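Local coordinates for protein ATP-dependent helicase FUN30 (Saccharomyces cerevisiae S288c, PDB 5GN1) that is an ATP-dependent SNF2-family nucleosome remodeller that promotes DNA end resection and is required for heterochromatin organisation, represented here by the C-terminal part of its ATPase domain, at residues A[119-124]-A[174-179]; A[46-51]-A[301-306]; A[109-114]-A[312-317]; A[134-139]-A[168-173]. One frame throughout, in Å; residues are numbered along the deposited sequence.

Contact 1 (A[119-124]-A[174-179])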
loop_
_atom_site.group_PDB
_atom_site.type_symbol
_atom_site.label_atom_id
_atom_site.label_comp_id
_atom_site.label_asym_id
_atom_site.label_seq_id
_atom_site.Cartn_x
_atom_site.Cartn_y
_atom_site.Cartn_z
ATOM N N ASN A 119 -7.694 12.634 4.895
ATOM C CA ASN A 119 -7.518 13.767 5.805
ATOM C C ASN A 119 -7.259 15.132 5.206
ATOM O O ASN A 119 -7.713 16.145 5.738
ATOM C CB ASN A 119 -6.248 13.452 6.607
ATOM C CG ASN A 119 -6.425 12.311 7.570
ATOM O OD1 ASN A 119 -7.053 12.445 8.629
ATOM N ND2 ASN A 119 -5.862 11.171 7.216
ATOM N N ILE A 120 -6.581 15.162 4.058
ATOM C CA ILE A 120 -6.328 16.434 3.392
ATOM C C ILE A 120 -7.652 16.879 2.788
ATOM O O ILE A 120 -8.069 18.037 2.934
ATOM C CB ILE A 120 -5.230 16.277 2.326
ATOM C CG1 ILE A 120 -3.895 15.949 3.016
ATOM C CG2 ILE A 120 -5.124 17.517 1.457
ATOM C CD1 ILE A 120 -2.795 15.562 2.044
ATOM N N TYR A 121 -8.347 15.955 2.122
ATOM C CA TYR A 121 -9.645 16.242 1.514
ATOM C C TYR A 121 -10.743 16.078 2.573
ATOM O O TYR A 121 -11.548 15.149 2.547
ATOM C CB TYR A 121 -9.872 15.332 0.313
ATOM C CG TYR A 121 -8.953 15.576 -0.868
ATOM C CD1 TYR A 121 -7.706 14.960 -0.948
ATOM C CD2 TYR A 121 -9.332 16.420 -1.905
ATOM C CE1 TYR A 121 -6.864 15.173 -2.023
ATOM C CE2 TYR A 121 -8.496 16.644 -2.986
ATOM C CZ TYR A 121 -7.255 16.015 -3.038
ATOM O OH TYR A 121 -6.405 16.219 -4.107
ATOM N N ASN A 122 -10.753 16.984 3.536
ATOM C CA ASN A 122 -11.669 16.951 4.656
ATOM C C ASN A 122 -13.108 17.255 4.255
ATOM O O ASN A 122 -13.347 17.679 3.175
ATOM C CB ASN A 122 -11.220 17.906 5.736
ATOM C CG ASN A 122 -11.196 19.327 5.254
ATOM O OD1 ASN A 122 -12.091 19.767 4.601
ATOM N ND2 ASN A 122 -10.159 20.017 5.563
ATOM N N ASP A 123 -14.034 17.020 5.175
ATOM C CA ASP A 123 -15.444 17.218 4.888
ATOM C C ASP A 123 -15.751 18.521 4.226
ATOM O O ASP A 123 -16.579 18.567 3.337
ATOM C CB ASP A 123 -16.303 16.938 6.102
ATOM C CG ASP A 123 -16.324 15.473 6.518
ATOM O OD1 ASP A 123 -15.696 14.655 5.827
ATOM O OD2 ASP A 123 -16.946 15.126 7.541
ATOM N N LYS A 124 -15.083 19.586 4.660
ATOM C CA LYS A 124 -15.299 20.910 4.089
ATOM C C LYS A 124 -14.746 20.937 2.658
ATOM O O LYS A 124 -15.291 21.614 1.786
ATOM C CB LYS A 124 -14.787 21.993 5.043
ATOM C CG LYS A 124 -15.339 21.892 6.455
ATOM C CD LYS A 124 -16.686 22.586 6.572
ATOM C CE LYS A 124 -17.069 22.807 8.027
ATOM N NZ LYS A 124 -18.493 23.218 8.170
ATOM N N TYR A 174 -7.937 21.502 -6.912
ATOM C CA TYR A 174 -7.890 20.684 -5.711
ATOM C C TYR A 174 -6.821 19.595 -5.766
ATOM O O TYR A 174 -6.605 18.921 -4.753
ATOM C CB TYR A 174 -9.263 20.048 -5.453
ATOM C CG TYR A 174 -10.365 21.063 -5.267
ATOM C CD1 TYR A 174 -10.583 21.664 -4.029
ATOM C CD2 TYR A 174 -11.190 21.423 -6.327
ATOM C CE1 TYR A 174 -11.593 22.598 -3.852
ATOM C CE2 TYR A 174 -12.197 22.354 -6.163
ATOM C CZ TYR A 174 -12.394 22.939 -4.925
ATOM O OH TYR A 174 -13.398 23.864 -4.759
ATOM N N GLN A 175 -6.154 19.412 -6.909
ATOM C CA GLN A 175 -5.071 18.439 -7.021
ATOM C C GLN A 175 -4.001 18.679 -5.961
ATOM O O GLN A 175 -3.747 19.811 -5.545
ATOM C CB GLN A 175 -4.406 18.518 -8.388
ATOM C CG GLN A 175 -5.259 18.146 -9.557
ATOM C CD GLN A 175 -4.469 18.167 -10.850
ATOM O OE1 GLN A 175 -3.259 18.428 -10.851
ATOM N NE2 GLN A 175 -5.142 17.877 -11.958
ATOM N N LEU A 176 -3.361 17.599 -5.536
ATOM C CA LEU A 176 -2.168 17.729 -4.711
ATOM C C LEU A 176 -0.999 18.195 -5.572
ATOM O O LEU A 176 -0.787 17.690 -6.677
ATOM C CB LEU A 176 -1.844 16.398 -4.038
ATOM C CG LEU A 176 -2.975 15.778 -3.215
ATOM C CD1 LEU A 176 -2.554 14.414 -2.671
ATOM C CD2 LEU A 176 -3.405 16.709 -2.075
ATOM N N HIS A 177 -0.235 19.177 -5.070
ATOM C CA HIS A 177 0.909 19.666 -5.832
ATOM C C HIS A 177 2.042 20.105 -4.919
ATOM O O HIS A 177 2.836 20.976 -5.287
ATOM C CB HIS A 177 0.500 20.814 -6.773
ATOM C CG HIS A 177 -0.069 22.004 -6.067
ATOM N ND1 HIS A 177 -1.420 22.164 -5.849
ATOM C CD2 HIS A 177 0.532 23.087 -5.524
ATOM C CE1 HIS A 177 -1.628 23.299 -5.206
ATOM N NE2 HIS A 177 -0.459 23.878 -4.991
ATOM N N ASN A 178 2.150 19.495 -3.745
ATOM C CA ASN A 178 3.219 19.797 -2.817
ATOM C C ASN A 178 3.956 18.529 -2.404
ATOM O O ASN A 178 4.392 18.395 -1.263
ATOM C CB ASN A 178 2.675 20.525 -1.594
ATOM C CG ASN A 178 3.644 21.533 -1.058
ATOM O OD1 ASN A 178 3.655 22.681 -1.499
ATOM N ND2 ASN A 178 4.482 21.116 -0.112
ATOM N N ASP A 179 4.104 17.571 -3.327
ATOM C CA ASP A 179 4.899 16.366 -3.076
ATOM C C ASP A 179 4.403 15.587 -1.859
ATOM O O ASP A 179 5.191 14.950 -1.155
ATOM C CB ASP A 179 6.382 16.707 -2.912
ATOM C CG ASP A 179 7.076 16.922 -4.230
ATOM O OD1 ASP A 179 6.395 16.916 -5.270
ATOM O OD2 ASP A 179 8.310 17.099 -4.226
#

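Contact 2 (A[46-51]-A[301-306])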
loop_
_atom_site.group_PDB
_atom_site.type_symbol
_atom_site.label_atom_id
_atom_site.label_comp_id
_atom_site.label_asym_id
_atom_site.label_seq_id
_atom_site.Cartn_x
_atom_site.Cartn_y
_atom_site.Cartn_z
ATOM N N LEU A 46 22.852 -21.651 -9.108
ATOM C CA LEU A 46 22.093 -20.478 -8.692
ATOM C C LEU A 46 22.818 -19.768 -7.553
ATOM O O LEU A 46 22.965 -20.346 -6.471
ATOM C CB LEU A 46 20.693 -20.892 -8.261
ATOM C CG LEU A 46 19.691 -19.809 -7.863
ATOM C CD1 LEU A 46 19.543 -18.755 -8.946
ATOM C CD2 LEU A 46 18.347 -20.464 -7.573
ATOM N N PRO A 47 23.282 -18.538 -7.748
ATOM C CA PRO A 47 23.978 -17.829 -6.672
ATOM C C PRO A 47 23.052 -17.613 -5.491
ATOM O O PRO A 47 21.821 -17.636 -5.646
ATOM C CB PRO A 47 24.373 -16.493 -7.319
ATOM C CG PRO A 47 24.188 -16.701 -8.810
ATOM C CD PRO A 47 23.089 -17.692 -8.938
ATOM N N PRO A 48 23.601 -17.388 -4.300
ATOM C CA PRO A 48 22.750 -17.263 -3.109
ATOM C C PRO A 48 21.931 -15.983 -3.110
ATOM O O PRO A 48 22.308 -14.970 -3.703
ATOM C CB PRO A 48 23.756 -17.269 -1.952
ATOM C CG PRO A 48 25.043 -16.808 -2.559
ATOM C CD PRO A 48 25.036 -17.364 -3.960
ATOM N N LYS A 49 20.792 -16.048 -2.428
ATOM C CA LYS A 49 20.004 -14.878 -2.085
ATOM C C LYS A 49 20.229 -14.509 -0.619
ATOM O O LYS A 49 20.650 -15.336 0.195
ATOM C CB LYS A 49 18.522 -15.131 -2.359
ATOM C CG LYS A 49 17.848 -16.141 -1.446
ATOM C CD LYS A 49 16.398 -16.322 -1.868
ATOM C CE LYS A 49 15.598 -17.166 -0.896
ATOM N NZ LYS A 49 14.296 -17.562 -1.533
ATOM N N HIS A 50 19.985 -13.239 -0.300
ATOM C CA HIS A 50 20.117 -12.732 1.061
ATOM C C HIS A 50 18.928 -11.830 1.379
ATOM O O HIS A 50 18.632 -10.901 0.621
ATOM C CB HIS A 50 21.430 -11.962 1.247
ATOM C CG HIS A 50 22.663 -12.744 0.889
ATOM N ND1 HIS A 50 23.168 -13.753 1.686
ATOM C CD2 HIS A 50 23.507 -12.644 -0.166
ATOM C CE1 HIS A 50 24.263 -14.245 1.132
ATOM N NE2 HIS A 50 24.489 -13.593 0.005
ATOM N N THR A 51 18.247 -12.096 2.496
ATOM C CA THR A 51 17.092 -11.307 2.909
ATOM C C THR A 51 17.447 -10.413 4.089
ATOM O O THR A 51 18.179 -10.822 4.993
ATOM C CB THR A 51 15.905 -12.214 3.258
ATOM O OG1 THR A 51 16.286 -13.150 4.274
ATOM C CG2 THR A 51 15.472 -12.985 2.025
ATOM N N THR A 301 22.443 -14.542 -12.639
ATOM C CA THR A 301 23.891 -14.642 -12.565
ATOM C C THR A 301 24.487 -13.905 -11.377
ATOM O O THR A 301 25.684 -14.048 -11.123
ATOM C CB THR A 301 24.542 -14.104 -13.850
ATOM O OG1 THR A 301 24.298 -12.699 -13.956
ATOM C CG2 THR A 301 23.973 -14.800 -15.077
ATOM N N LYS A 302 23.706 -13.118 -10.655
ATOM C CA LYS A 302 24.224 -12.374 -9.522
ATOM C C LYS A 302 23.524 -12.825 -8.248
ATOM O O LYS A 302 22.459 -13.447 -8.291
ATOM C CB LYS A 302 24.036 -10.871 -9.738
ATOM C CG LYS A 302 24.664 -10.369 -11.024
ATOM C CD LYS A 302 24.438 -8.878 -11.187
ATOM C CE LYS A 302 25.025 -8.357 -12.501
ATOM N NZ LYS A 302 24.745 -6.907 -12.657
ATOM N N GLU A 303 24.143 -12.519 -7.103
ATOM C CA GLU A 303 23.458 -12.711 -5.832
ATOM C C GLU A 303 22.280 -11.747 -5.752
ATOM O O GLU A 303 22.372 -10.602 -6.200
ATOM C CB GLU A 303 24.421 -12.492 -4.658
ATOM C CG GLU A 303 25.444 -13.630 -4.497
ATOM C CD GLU A 303 26.368 -13.470 -3.287
ATOM O OE1 GLU A 303 26.075 -12.658 -2.381
ATOM O OE2 GLU A 303 27.395 -14.180 -3.240
ATOM N N VAL A 304 21.159 -12.219 -5.206
ATOM C CA VAL A 304 19.931 -11.430 -5.122
ATOM C C VAL A 304 19.758 -10.945 -3.691
ATOM O O VAL A 304 19.797 -11.744 -2.744
ATOM C CB VAL A 304 18.710 -12.241 -5.591
ATOM C CG1 VAL A 304 17.382 -11.533 -5.217
ATOM C CG2 VAL A 304 18.797 -12.487 -7.092
ATOM N N ASN A 305 19.572 -9.640 -3.526
ATOM C CA ASN A 305 19.387 -9.037 -2.217
ATOM C C ASN A 305 17.937 -8.605 -2.062
ATOM O O ASN A 305 17.403 -7.884 -2.909
ATOM C CB ASN A 305 20.325 -7.856 -2.020
ATOM C CG ASN A 305 21.734 -8.298 -1.673
ATOM O OD1 ASN A 305 22.612 -8.372 -2.540
ATOM N ND2 ASN A 305 21.953 -8.613 -0.402
ATOM N N ILE A 306 17.309 -9.047 -0.980
ATOM C CA ILE A 306 15.885 -8.831 -0.746
ATOM C C ILE A 306 15.732 -8.050 0.551
ATOM O O ILE A 306 16.293 -8.435 1.580
ATOM C CB ILE A 306 15.123 -10.167 -0.690
ATOM C CG1 ILE A 306 15.254 -10.907 -2.020
ATOM C CG2 ILE A 306 13.653 -9.954 -0.332
ATOM C CD1 ILE A 306 15.673 -12.313 -1.857
HETATM O O HOH W 1 20.660 -15.254 -6.714
#

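Contact 3 (A[109-114]-A[312-317])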
loop_
_atom_site.group_PDB
_atom_site.type_symbol
_atom_site.label_atom_id
_atom_site.label_comp_id
_atom_site.label_asym_id
_atom_site.label_seq_id
_atom_site.Cartn_x
_atom_site.Cartn_y
_atom_site.Cartn_z
ATOM N N LYS A 109 -2.440 0.011 6.706
ATOM C CA LYS A 109 -2.337 1.127 5.770
ATOM C C LYS A 109 -1.648 2.335 6.392
ATOM O O LYS A 109 -0.873 3.030 5.725
ATOM C CB LYS A 109 -3.734 1.504 5.267
ATOM C CG LYS A 109 -4.326 0.454 4.355
ATOM C CD LYS A 109 -5.789 0.765 4.038
ATOM C CE LYS A 109 -6.285 -0.117 2.901
ATOM N NZ LYS A 109 -7.728 0.152 2.648
ATOM N N ALA A 110 -1.934 2.625 7.662
ATOM C CA ALA A 110 -1.291 3.769 8.302
ATOM C C ALA A 110 0.218 3.558 8.445
ATOM O O ALA A 110 0.984 4.522 8.381
ATOM C CB ALA A 110 -1.942 4.041 9.670
ATOM N N SER A 111 0.660 2.313 8.617
ATOM C CA SER A 111 2.088 2.009 8.606
ATOM C C SER A 111 2.740 2.244 7.240
ATOM O O SER A 111 3.973 2.284 7.159
ATOM C CB SER A 111 2.317 0.550 9.006
ATOM O OG SER A 111 1.637 0.214 10.207
ATOM N N LEU A 112 1.951 2.361 6.167
ATOM C CA LEU A 112 2.459 2.484 4.800
ATOM C C LEU A 112 2.487 3.919 4.295
ATOM O O LEU A 112 3.532 4.389 3.828
ATOM C CB LEU A 112 1.614 1.628 3.844
ATOM C CG LEU A 112 1.635 0.153 4.198
ATOM C CD1 LEU A 112 0.729 -0.680 3.274
ATOM C CD2 LEU A 112 3.081 -0.344 4.193
ATOM N N HIS A 113 1.347 4.620 4.339
ATOM C CA HIS A 113 1.260 5.924 3.698
ATOM C C HIS A 113 0.017 6.706 4.111
ATOM O O HIS A 113 -1.101 6.171 4.064
ATOM C CB HIS A 113 1.275 5.760 2.173
ATOM C CG HIS A 113 1.838 6.946 1.467
ATOM N ND1 HIS A 113 1.211 8.171 1.469
ATOM C CD2 HIS A 113 2.984 7.105 0.764
ATOM C CE1 HIS A 113 1.946 9.038 0.797
ATOM N NE2 HIS A 113 3.031 8.418 0.367
ATOM N N PRO A 114 0.178 7.967 4.528
ATOM C CA PRO A 114 -0.996 8.800 4.861
ATOM C C PRO A 114 -2.004 8.925 3.746
ATOM O O PRO A 114 -3.203 9.076 4.024
ATOM C CB PRO A 114 -0.375 10.168 5.177
ATOM C CG PRO A 114 1.005 9.846 5.683
ATOM C CD PRO A 114 1.448 8.602 4.924
ATOM N N LYS A 312 8.608 0.515 12.430
ATOM C CA LYS A 312 8.799 0.232 13.846
ATOM C C LYS A 312 7.645 0.803 14.660
ATOM O O LYS A 312 7.053 1.826 14.301
ATOM C CB LYS A 312 10.112 0.841 14.341
ATOM C CG LYS A 312 11.218 -0.157 14.653
ATOM C CD LYS A 312 12.507 0.593 15.015
ATOM C CE LYS A 312 13.407 -0.228 15.921
ATOM N NZ LYS A 312 14.510 0.610 16.486
ATOM N N ASP A 313 7.343 0.137 15.780
ATOM C CA ASP A 313 6.272 0.574 16.683
ATOM C C ASP A 313 4.924 0.524 15.965
ATOM O O ASP A 313 4.091 1.423 16.089
ATOM C CB ASP A 313 6.566 1.974 17.237
ATOM C CG ASP A 313 5.641 2.381 18.400
ATOM O OD1 ASP A 313 5.098 1.496 19.112
ATOM O OD2 ASP A 313 5.467 3.610 18.594
ATOM N N SER A 314 4.724 -0.530 15.173
ATOM C CA SER A 314 3.532 -0.657 14.355
ATOM C C SER A 314 3.149 -2.123 14.263
ATOM O O SER A 314 3.937 -3.020 14.572
ATOM C CB SER A 314 3.744 -0.088 12.947
ATOM O OG SER A 314 4.225 -1.102 12.080
ATOM N N ILE A 315 1.924 -2.348 13.785
ATOM C CA ILE A 315 1.400 -3.688 13.568
ATOM C C ILE A 315 2.288 -4.523 12.651
ATOM O O ILE A 315 2.236 -5.756 12.692
ATOM C CB ILE A 315 -0.025 -3.566 13.003
ATOM C CG1 ILE A 315 -0.697 -4.935 12.923
ATOM C CG2 ILE A 315 0.015 -2.869 11.654
ATOM C CD1 ILE A 315 -2.176 -4.851 12.654
ATOM N N GLU A 316 3.109 -3.878 11.814
ATOM C CA GLU A 316 3.983 -4.632 10.916
ATOM C C GLU A 316 4.996 -5.463 11.694
ATOM O O GLU A 316 5.388 -6.543 11.247
ATOM C CB GLU A 316 4.698 -3.684 9.952
ATOM C CG GLU A 316 3.748 -3.040 8.923
ATOM C CD GLU A 316 4.486 -2.329 7.785
ATOM O OE1 GLU A 316 5.622 -1.859 8.003
ATOM O OE2 GLU A 316 3.929 -2.266 6.666
ATOM N N GLU A 317 5.425 -4.974 12.861
ATOM C CA GLU A 317 6.274 -5.784 13.728
ATOM C C GLU A 317 5.546 -7.042 14.194
ATOM O O GLU A 317 6.116 -8.137 14.174
ATOM C CB GLU A 317 6.759 -4.946 14.915
ATOM C CG GLU A 317 7.714 -3.829 14.504
ATOM C CD GLU A 317 8.339 -3.092 15.687
ATOM O OE1 GLU A 317 7.655 -2.266 16.328
ATOM O OE2 GLU A 317 9.520 -3.362 15.986
#

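Contact 4 (A[134-139]-A[168-173])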
loop_
_atom_site.group_PDB
_atom_site.type_symbol
_atom_site.label_atom_id
_atom_site.label_comp_id
_atom_site.label_asym_id
_atom_site.label_seq_id
_atom_site.Cartn_x
_atom_site.Cartn_y
_atom_site.Cartn_z
ATOM N N LEU A 134 -20.207 18.974 -10.843
ATOM C CA LEU A 134 -21.391 18.878 -11.701
ATOM C C LEU A 134 -21.224 19.515 -13.089
ATOM O O LEU A 134 -21.691 19.020 -14.083
ATOM C CB LEU A 134 -22.573 19.561 -11.026
ATOM C CG LEU A 134 -22.954 18.938 -9.689
ATOM C CD1 LEU A 134 -23.431 19.870 -8.604
ATOM C CD2 LEU A 134 -23.984 17.861 -9.896
ATOM N N ASP A 135 -20.433 20.547 -13.163
ATOM C CA ASP A 135 -20.248 21.281 -14.370
ATOM C C ASP A 135 -19.522 20.424 -15.393
ATOM O O ASP A 135 -19.363 20.806 -16.523
ATOM C CB ASP A 135 -19.625 22.633 -14.044
ATOM C CG ASP A 135 -20.530 23.465 -13.138
ATOM O OD1 ASP A 135 -21.709 23.592 -13.447
ATOM O OD2 ASP A 135 -20.084 24.013 -12.120
ATOM N N GLU A 136 -19.121 19.214 -15.021
ATOM C CA GLU A 136 -18.445 18.334 -15.990
ATOM C C GLU A 136 -19.509 17.663 -16.849
ATOM O O GLU A 136 -20.604 17.465 -16.379
ATOM C CB GLU A 136 -17.551 17.322 -15.307
ATOM C CG GLU A 136 -16.422 17.938 -14.495
ATOM C CD GLU A 136 -15.117 18.107 -15.239
ATOM O OE1 GLU A 136 -14.981 17.657 -16.382
ATOM O OE2 GLU A 136 -14.210 18.706 -14.645
ATOM N N PRO A 137 -19.230 17.343 -18.103
ATOM C CA PRO A 137 -20.370 16.793 -18.878
ATOM C C PRO A 137 -20.962 15.491 -18.394
ATOM O O PRO A 137 -22.156 15.463 -18.172
ATOM C CB PRO A 137 -19.772 16.534 -20.267
ATOM C CG PRO A 137 -18.355 16.283 -20.014
ATOM C CD PRO A 137 -18.036 17.371 -19.046
ATOM N N ALA A 138 -20.168 14.460 -18.150
ATOM C CA ALA A 138 -20.807 13.262 -17.614
ATOM C C ALA A 138 -21.723 13.538 -16.423
ATOM O O ALA A 138 -22.473 12.639 -16.021
ATOM C CB ALA A 138 -19.736 12.242 -17.219
ATOM N N TYR A 139 -21.662 14.720 -15.843
ATOM C CA TYR A 139 -22.449 15.032 -14.658
ATOM C C TYR A 139 -23.345 16.250 -14.716
ATOM O O TYR A 139 -23.988 16.566 -13.738
ATOM C CB TYR A 139 -21.456 15.259 -13.496
ATOM C CG TYR A 139 -20.928 13.982 -12.915
ATOM C CD1 TYR A 139 -19.850 13.361 -13.459
ATOM C CD2 TYR A 139 -21.569 13.377 -11.867
ATOM C CE1 TYR A 139 -19.402 12.181 -12.953
ATOM C CE2 TYR A 139 -21.136 12.190 -11.361
ATOM C CZ TYR A 139 -20.049 11.603 -11.910
ATOM O OH TYR A 139 -19.599 10.416 -11.411
ATOM N N PRO A 168 -9.870 17.659 -14.813
ATOM C CA PRO A 168 -9.133 18.889 -14.455
ATOM C C PRO A 168 -9.981 20.151 -14.495
ATOM O O PRO A 168 -9.952 20.939 -13.539
ATOM C CB PRO A 168 -7.997 18.929 -15.492
ATOM C CG PRO A 168 -7.865 17.535 -15.975
ATOM C CD PRO A 168 -9.248 16.970 -15.957
ATOM N N ASN A 169 -10.767 20.342 -15.562
ATOM C CA ASN A 169 -11.453 21.608 -15.793
ATOM C C ASN A 169 -12.316 22.029 -14.615
ATOM O O ASN A 169 -12.608 23.219 -14.470
ATOM C CB ASN A 169 -12.303 21.525 -17.065
ATOM C CG ASN A 169 -11.610 20.762 -18.191
ATOM O OD1 ASN A 169 -12.245 19.972 -18.913
ATOM N ND2 ASN A 169 -10.294 20.986 -18.344
ATOM N N THR A 170 -12.712 21.091 -13.757
ATOM C CA THR A 170 -13.516 21.432 -12.597
ATOM C C THR A 170 -12.797 21.224 -11.272
ATOM O O THR A 170 -13.182 21.841 -10.271
ATOM C CB THR A 170 -14.812 20.610 -12.597
ATOM O OG1 THR A 170 -15.366 20.612 -13.916
ATOM C CG2 THR A 170 -15.814 21.221 -11.671
ATOM N N LEU A 171 -11.760 20.396 -11.237
ATOM C CA LEU A 171 -11.170 20.007 -9.972
ATOM C C LEU A 171 -9.663 20.193 -9.897
ATOM O O LEU A 171 -9.093 19.964 -8.827
ATOM C CB LEU A 171 -11.517 18.541 -9.662
ATOM C CG LEU A 171 -13.010 18.210 -9.697
ATOM C CD1 LEU A 171 -13.237 16.717 -9.479
ATOM C CD2 LEU A 171 -13.747 19.023 -8.659
ATOM N N SER A 172 -9.006 20.608 -10.983
ATOM C CA SER A 172 -7.548 20.687 -10.980
ATOM C C SER A 172 -7.024 21.567 -9.854
ATOM O O SER A 172 -5.900 21.360 -9.383
ATOM C CB SER A 172 -7.034 21.224 -12.310
ATOM O OG SER A 172 -7.123 22.634 -12.305
ATOM N N LYS A 173 -7.806 22.555 -9.417
ATOM C CA LYS A 173 -7.361 23.414 -8.327
ATOM C C LYS A 173 -7.303 22.671 -7.001
ATOM O O LYS A 173 -6.675 23.160 -6.057
ATOM C CB LYS A 173 -8.266 24.652 -8.209
ATOM C CG LYS A 173 -9.550 24.499 -7.397
ATOM C CD LYS A 173 -10.083 25.890 -7.032
ATOM C CE LYS A 173 -11.593 26.010 -7.140
ATOM N NZ LYS A 173 -12.133 27.139 -6.325
#

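Contact 1 (A[119-124]-A[174-179])
The phenol ring of Tyr121 meets Leu176 and the carbonyl of Tyr174 obliquely, squarely over neither a face nor an edge, while Leu160 and His161 of helix 157-166 and Ile126 and Met129 of helix 123-133 also touch it. Leu176 approaches the CE1 side, its CD2 methyl 3.8 Å from Tyr121 CE1 and its CG 3.6 Å from Tyr121 OH. Beside CE2 lies Tyr174, whose CB is 4.3 Å from Tyr121 CE2; the Tyr174 ring itself leads away from the contact. Tyr121 CA and Tyr174 CA are 8.7 Å apart, and the end of the Tyr121 side chain covers most of that gap. Its first torsion sets CG beside the backbone N, anti to the carbonyl carbon (chi1 -67°). The hydroxyl reaches the far chain and donates to a backbone acceptor, Tyr121 OH to Tyr174 O at 2.8 Å, in a bond that is weak despite its length. Tyr121 is also the centre of an inverse gamma turn, closed by a weak bond from Asn122 N to Ile120 O of 2.9 Å. This tight turn leads into helix 123-133, where Asn122 is the N-cap. The contact thus joins the start of one helix to the loop after helix 168-171, within an all-helical stretch of the ATPase-C fragment. Asp157 accepts from the amides of Asn119 and Ile120 on OD2 and from that of Tyr121 on OD1. Toward solvent the packing thins to one apolar touch, Ile120 CG2 against Leu176 CD2 at 4.0 Å. On the loop side, His161 ND1 bonds to the amide of Leu176.

Contact 2 (A[46-51]-A[301-306])
His50 N and Val304 O form the central bond, 2.9 Å long, and Ile306 N returns a bond to His50 O at 2.8 Å. One step earlier Val304 N reaches Pro48 O only weakly, at 3.3 Å. Val304 O also receives a CA-H...O contact from Lys49 CA, 3.2 Å away. This is parallel pairing, the short strands inclined by 14°, and it adds strand 49-56 as an outermost strand to the RecA-like parallel sheet, next to strand 304-311. On one face of the pair, Thr51 and Ile306 lie side by side with Thr51 CG2 3.9 Å from Ile306 CB, and Ile306 continues inward onto Val276. The other face is polar at its end: His50 NE2 donates weakly to Glu303 OE1 at 3.0 Å, with an N-H...acceptor angle of 134° and the carboxylate at the ring edge but turned 59° from the ring plane. Glu303 stays extended beyond CG and passes obliquely by Pro48, whose CG is 3.6 Å from Glu303 OE2. Where the strands have not yet joined, a water bridges Pro47 O and Lys302 O. Farther out, His52 NE2 holds Asn305 ND2, and Asn274 ND2 binds Glu303 O.

Contact 3 (A[109-114]-A[312-317])
Ser111 sets its CB against the carboxylate carbon of Glu316, Ser111 CB to Glu316 CD 3.8 Å, and turns its hydroxyl toward Ser314 and Ile315. Two helix ends meet here in the buried middle of the chain: the segment leaving helix 100-110 faces the N-terminus of helix 315-322, the helix that follows strand 304-311 of the RecA-like sheet. Ser314 is the N-cap of that second helix. Its OG accepts from Glu316 N at 3.0 Å with an N-H...acceptor angle of 148°, and the first turn is backed by the main-chain bond from Glu317 N to Ser314 O, also 3.0 Å. The Ser111 hydroxyl, with OG anti to the carbonyl carbon and beside the backbone N (chi1 -51°), is held by the preceding helix 100-110, through Leu107 O. In that position Ser111 OG lies 3.5 Å from Ser314 CB and 3.8 Å from Ile315 CG2.

Glu316 is extended beyond CG and carries its carboxylate back past Ser111 toward Leu112, the two side chains of Glu316 and Leu112 crossing at about a right angle. Buried though it is, this carboxylate is well provided for: OE1 accepts from Thr311 N, and OE2 forms a salt bridge with Lys186. The nearby helix N-terminus and the lysine would both be expected to favour its ionised form. Thr311 serves both segments, since its carbonyl bonds to Ser314 OG and its OG1 to Ser111 O. Leu112 CD2 lies 3.2 Å from Glu316 OE2, the oxygen that pairs with the lysine.

Contact 4 (A[134-139]-A[168-173])
Glu136 and Thr170 reach toward each other tip to tip, and most of the buried area of the contact is theirs. They join the turn after helix 123-133 to a short helix in the all-helical part of the fragment: 134-139 runs from the end of helix 123-133 into the weakly bonded helix about 137-140, and 168-171 is a single helical turn following helix 157-166. The Glu136 chain is bent at chi2 (-93°), which swings CD toward the threonine, and Thr170 holds OG1 beside its backbone N to meet it. Thr170 OG1 is modelled as donating to Glu136 OE2 at 2.3 Å. Both atoms are crowded by neighbours in the model, so the pairing is plausible while this very short approach is doubtful. Glu136 OE2 also lies 3.0 Å from Thr170 N, a distance that shares the doubt over the position of OE2.

Around this point the contact opens toward solvent. Asp135 points at the other segment, yet its closest approach, from its backbone C to Thr170 OG1, is 4.4 Å, and the side chain of Asn169 comes only as near as CB at 4.2 Å from Glu136 OE2. Both residues are exposed, in contrast to the buried Glu136. On the apolar side, Thr170 rests on Ala132, and Leu171 on Ala132 and Ile133, of helix 123-133. Within the short helix Pro168 O accepts twice, from Leu171 N at 3.0 Å and from Ser172 N at 2.7 Å.

How the contacts relate
Along the chain contact 2 opens first, at 46-51, then contact 3, contact 1 and contact 4. Contact 4 lies within the span of contact 1, and contact 1 within those of both contacts 2 and 3, which cross. Contacts 1 and 4 share the helical part, their centres 16 Å apart and linked by helix 123-133. Contact 3, nearer the centre of the chain, is 22 Å from contact 1 and 27 Å from contact 2, centre to centre. Contact 2 lies on the edge of the parallel sheet. Strand 304-311 leads from it to the helix start of contact 3, so chain from the two ends of the fragment meets twice, in the sheet and at the start of helix 315-322.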